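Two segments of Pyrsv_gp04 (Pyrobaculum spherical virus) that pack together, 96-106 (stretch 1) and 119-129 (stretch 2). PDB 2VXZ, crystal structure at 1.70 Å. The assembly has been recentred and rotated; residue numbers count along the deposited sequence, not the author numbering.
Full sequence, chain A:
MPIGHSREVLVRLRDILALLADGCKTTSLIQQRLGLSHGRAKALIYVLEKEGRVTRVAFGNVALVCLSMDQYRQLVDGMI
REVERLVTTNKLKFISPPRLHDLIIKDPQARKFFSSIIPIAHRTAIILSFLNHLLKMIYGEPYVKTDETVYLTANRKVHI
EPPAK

Stretch 1 (96-106) SPPRLHDLIIK
Stretch 2 (119-129) PIAHRTAIILS

A helix lies across a loop and the first turn of a second helix, joined by a polar cluster centred on His101 and Arg123 and flanked by small apolar patches; 498 Å² is buried, both sides summed. The first helix begins at Pro97, right after Ser96 (phi/psi -132/161, chi1 p), whose OG caps it through a weak bond from Arg99 N (3.4 Å). The second begins at Ala125, runs on past Ser129, and follows Thr124 (-104/165, chi1 p), whose OG1 accepts from Ile127 N at 3.1 Å. The helix axes approach to 9.7 Å at 99°, nearly perpendicular. In register, Pro97 CA lies 5.5 Å from Leu128 CA, His101 CA 7.1 Å from Arg123 CA, and Ile105 CA 6.8 Å from Ala121 CA, so the stretches run in opposite senses.

Buried His101 (chi1 t, chi2 -108°) points toward the loop and uses both ring nitrogens: His101 NE2 donates to Ile120 O at 2.6 Å, near the ring plane, leaving His101 ND1 to accept from Arg123 NE at 3.0 Å and Arg123 NH2 at 3.3 Å. Ile120 (-128/-9) and Ala121 (-56/-40) precede the more extended His122 (-111/144) and Arg123 (-82/90). Arg123 leaves the backbone sideways, but its long t, t, m chain with chi4 159° lets a loop residue reach both His101 and Asp102. Arg123 NH2 forms a salt bridge with OD1 of Asp102 (chi1 t, chi2 58°) at 3.0 Å, while Pro98 O lies over one guanidinium face, 3.8 Å from Arg123 CZ. Water 1 accepts from Arg123 NH1 (3.1 Å) and donates weakly to Asp102 OD1 (2.7 Å).

Buried Pro97, Ile104 and Ile120 offer apolar surface. CD2 of Leu128 (m, t) lies 3.9 Å from Pro97 CB and 4.1 Å from Pro98 CG. Toward the other end, CG2 of Ile104 (m, t) lies 4.3 Å from CG1 of Ile120 (chi1 t, chi2 100°), and CG2 of Ile105 (p, t) 3.7 Å from Ile120 O.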

# COMPACT_ATOMS: atom_id res chain seq x y z
N SER A 96 16.01 -5.40 -1.96
CA SER A 96 15.71 -4.45 -3.01
C SER A 96 14.21 -4.55 -3.33
O SER A 96 13.58 -5.54 -2.99
CB SER A 96 16.51 -4.77 -4.27
OG SER A 96 16.14 -6.03 -4.84
N PRO A 97 13.64 -3.53 -3.97
CA PRO A 97 12.21 -3.62 -4.29
C PRO A 97 11.79 -4.85 -5.11
O PRO A 97 10.78 -5.48 -4.79
CB PRO A 97 11.92 -2.29 -5.00
CG PRO A 97 12.99 -1.36 -4.47
CD PRO A 97 14.21 -2.23 -4.36
N PRO A 98 12.56 -5.21 -6.16
CA PRO A 98 12.18 -6.41 -6.91
C PRO A 98 12.28 -7.67 -6.08
O PRO A 98 11.44 -8.55 -6.19
CB PRO A 98 13.20 -6.44 -8.05
CG PRO A 98 13.69 -5.07 -8.17
CD PRO A 98 13.72 -4.54 -6.80
N ARG A 99 13.31 -7.78 -5.26
CA ARG A 99 13.44 -8.96 -4.40
C ARG A 99 12.30 -9.07 -3.39
O ARG A 99 11.78 -10.15 -3.12
CB ARG A 99 14.80 -8.98 -3.71
CG ARG A 99 15.89 -9.41 -4.66
CD ARG A 99 17.26 -9.36 -4.02
NE ARG A 99 17.44 -10.33 -2.94
CZ ARG A 99 18.14 -11.46 -3.01
NH1 ARG A 99 18.74 -11.83 -4.14
NH2 ARG A 99 18.25 -12.23 -1.94
N LEU A 100 11.90 -7.93 -2.84
CA LEU A 100 10.79 -7.90 -1.90
C LEU A 100 9.51 -8.26 -2.62
O LEU A 100 8.71 -9.03 -2.11
CB LEU A 100 10.68 -6.54 -1.24
CG LEU A 100 9.49 -6.37 -0.28
CD1 LEU A 100 9.56 -7.39 0.85
CD2 LEU A 100 9.43 -4.93 0.26
N HIS A 101 9.29 -7.70 -3.81
CA HIS A 101 8.12 -8.08 -4.59
C HIS A 101 8.06 -9.59 -4.78
O HIS A 101 7.01 -10.23 -4.57
CB HIS A 101 8.06 -7.39 -5.96
CG HIS A 101 6.78 -7.67 -6.70
ND1 HIS A 101 6.72 -8.48 -7.81
CD2 HIS A 101 5.52 -7.26 -6.46
CE1 HIS A 101 5.47 -8.55 -8.23
NE2 HIS A 101 4.72 -7.82 -7.43
N ASP A 102 9.20 -10.18 -5.15
CA ASP A 102 9.24 -11.61 -5.40
C ASP A 102 8.94 -12.39 -4.13
O ASP A 102 8.19 -13.38 -4.18
CB ASP A 102 10.60 -12.02 -5.94
CG ASP A 102 10.52 -13.22 -6.87
OD1 ASP A 102 9.79 -13.17 -7.88
OD2 ASP A 102 11.18 -14.22 -6.58
N LEU A 103 9.48 -11.96 -2.98
CA LEU A 103 9.19 -12.68 -1.73
C LEU A 103 7.70 -12.56 -1.35
O LEU A 103 7.11 -13.52 -0.83
CB LEU A 103 10.06 -12.19 -0.57
CG LEU A 103 11.54 -12.53 -0.67
CD1 LEU A 103 12.30 -11.77 0.39
CD2 LEU A 103 11.76 -14.05 -0.52
N ILE A 104 7.12 -11.40 -1.60
CA ILE A 104 5.70 -11.19 -1.29
C ILE A 104 4.81 -12.08 -2.14
O ILE A 104 3.99 -12.79 -1.60
CB ILE A 104 5.30 -9.72 -1.47
CG1 ILE A 104 5.92 -8.87 -0.38
CG2 ILE A 104 3.79 -9.56 -1.46
CD1 ILE A 104 5.84 -7.35 -0.69
N ILE A 105 4.98 -12.08 -3.45
CA ILE A 105 4.04 -12.83 -4.31
C ILE A 105 4.18 -14.35 -4.16
O ILE A 105 3.21 -15.08 -4.44
CB ILE A 105 4.10 -12.41 -5.81
CG1 ILE A 105 5.47 -12.69 -6.41
CG2 ILE A 105 3.64 -10.96 -5.97
CD1 ILE A 105 5.58 -12.32 -7.88
N LYS A 106 5.35 -14.81 -3.71
CA LYS A 106 5.60 -16.24 -3.45
C LYS A 106 5.15 -16.73 -2.07
O LYS A 106 5.11 -17.94 -1.83
CB LYS A 106 7.09 -16.55 -3.62
CG LYS A 106 7.56 -16.65 -5.06
CD LYS A 106 8.54 -17.83 -5.28
CE LYS A 106 7.86 -19.23 -5.26
NZ LYS A 106 7.06 -19.64 -6.48
N PRO A 119 -2.93 -3.28 -5.81
CA PRO A 119 -2.63 -4.31 -6.81
C PRO A 119 -1.14 -4.69 -6.79
O PRO A 119 -0.28 -3.80 -6.88
CB PRO A 119 -3.02 -3.64 -8.12
CG PRO A 119 -4.13 -2.70 -7.71
CD PRO A 119 -3.61 -2.13 -6.43
N ILE A 120 -0.85 -5.97 -6.60
CA ILE A 120 0.52 -6.45 -6.39
C ILE A 120 0.94 -7.59 -7.34
O ILE A 120 2.12 -7.93 -7.39
CB ILE A 120 0.69 -6.89 -4.90
CG1 ILE A 120 2.16 -6.87 -4.43
CG2 ILE A 120 0.07 -8.25 -4.66
CD1 ILE A 120 2.55 -5.67 -3.63
N ALA A 121 0.00 -8.17 -8.09
CA ALA A 121 0.26 -9.41 -8.84
C ALA A 121 1.45 -9.29 -9.79
O ALA A 121 2.24 -10.22 -9.92
CB ALA A 121 -0.98 -9.84 -9.62
N HIS A 122 1.55 -8.13 -10.45
CA HIS A 122 2.53 -7.91 -11.51
C HIS A 122 3.59 -6.92 -11.05
O HIS A 122 3.31 -5.99 -10.31
CB HIS A 122 1.81 -7.41 -12.77
CG HIS A 122 0.80 -8.38 -13.30
ND1 HIS A 122 1.15 -9.61 -13.79
CD2 HIS A 122 -0.55 -8.31 -13.38
CE1 HIS A 122 0.07 -10.26 -14.17
NE2 HIS A 122 -0.98 -9.50 -13.94
N ARG A 123 4.83 -7.16 -11.49
CA ARG A 123 5.95 -6.29 -11.11
C ARG A 123 5.95 -5.06 -12.02
O ARG A 123 6.55 -5.06 -13.10
CB ARG A 123 7.27 -7.03 -11.20
CG ARG A 123 8.46 -6.25 -10.65
CD ARG A 123 9.64 -7.17 -10.42
NE ARG A 123 9.19 -8.27 -9.57
CZ ARG A 123 9.79 -9.44 -9.46
NH1 ARG A 123 10.92 -9.69 -10.10
NH2 ARG A 123 9.25 -10.37 -8.70
N THR A 124 5.24 -4.04 -11.59
CA THR A 124 5.13 -2.81 -12.34
C THR A 124 6.01 -1.74 -11.72
O THR A 124 6.45 -1.86 -10.57
CB THR A 124 3.69 -2.32 -12.35
OG1 THR A 124 3.30 -2.01 -11.00
CG2 THR A 124 2.75 -3.37 -12.95
N ALA A 125 6.23 -0.68 -12.48
CA ALA A 125 6.96 0.49 -11.97
C ALA A 125 6.28 1.02 -10.71
O ALA A 125 6.94 1.39 -9.74
CB ALA A 125 7.01 1.59 -13.02
N ILE A 126 4.95 1.05 -10.73
CA ILE A 126 4.16 1.55 -9.61
C ILE A 126 4.39 0.74 -8.35
O ILE A 126 4.66 1.32 -7.30
CB ILE A 126 2.66 1.57 -9.94
CG1 ILE A 126 2.38 2.66 -10.98
CG2 ILE A 126 1.82 1.81 -8.67
CD1 ILE A 126 0.98 2.60 -11.56
N ILE A 127 4.28 -0.58 -8.43
CA ILE A 127 4.45 -1.39 -7.23
C ILE A 127 5.91 -1.36 -6.75
O ILE A 127 6.16 -1.39 -5.55
CB ILE A 127 3.94 -2.84 -7.40
CG1 ILE A 127 3.78 -3.53 -6.03
CG2 ILE A 127 4.90 -3.64 -8.24
CD1 ILE A 127 2.85 -2.82 -5.05
N LEU A 128 6.87 -1.28 -7.67
CA LEU A 128 8.26 -1.16 -7.24
C LEU A 128 8.52 0.15 -6.46
O LEU A 128 9.23 0.15 -5.46
CB LEU A 128 9.21 -1.27 -8.44
CG LEU A 128 9.28 -2.67 -9.05
CD1 LEU A 128 10.10 -2.67 -10.31
CD2 LEU A 128 9.85 -3.66 -8.03
N SER A 129 7.92 1.24 -6.92
CA SER A 129 8.04 2.52 -6.23
C SER A 129 7.39 2.46 -4.84
O SER A 129 7.93 3.00 -3.87
CB SER A 129 7.39 3.62 -7.09
OG SER A 129 7.55 4.90 -6.51
O HOH W 1 11.61 -12.66 -9.84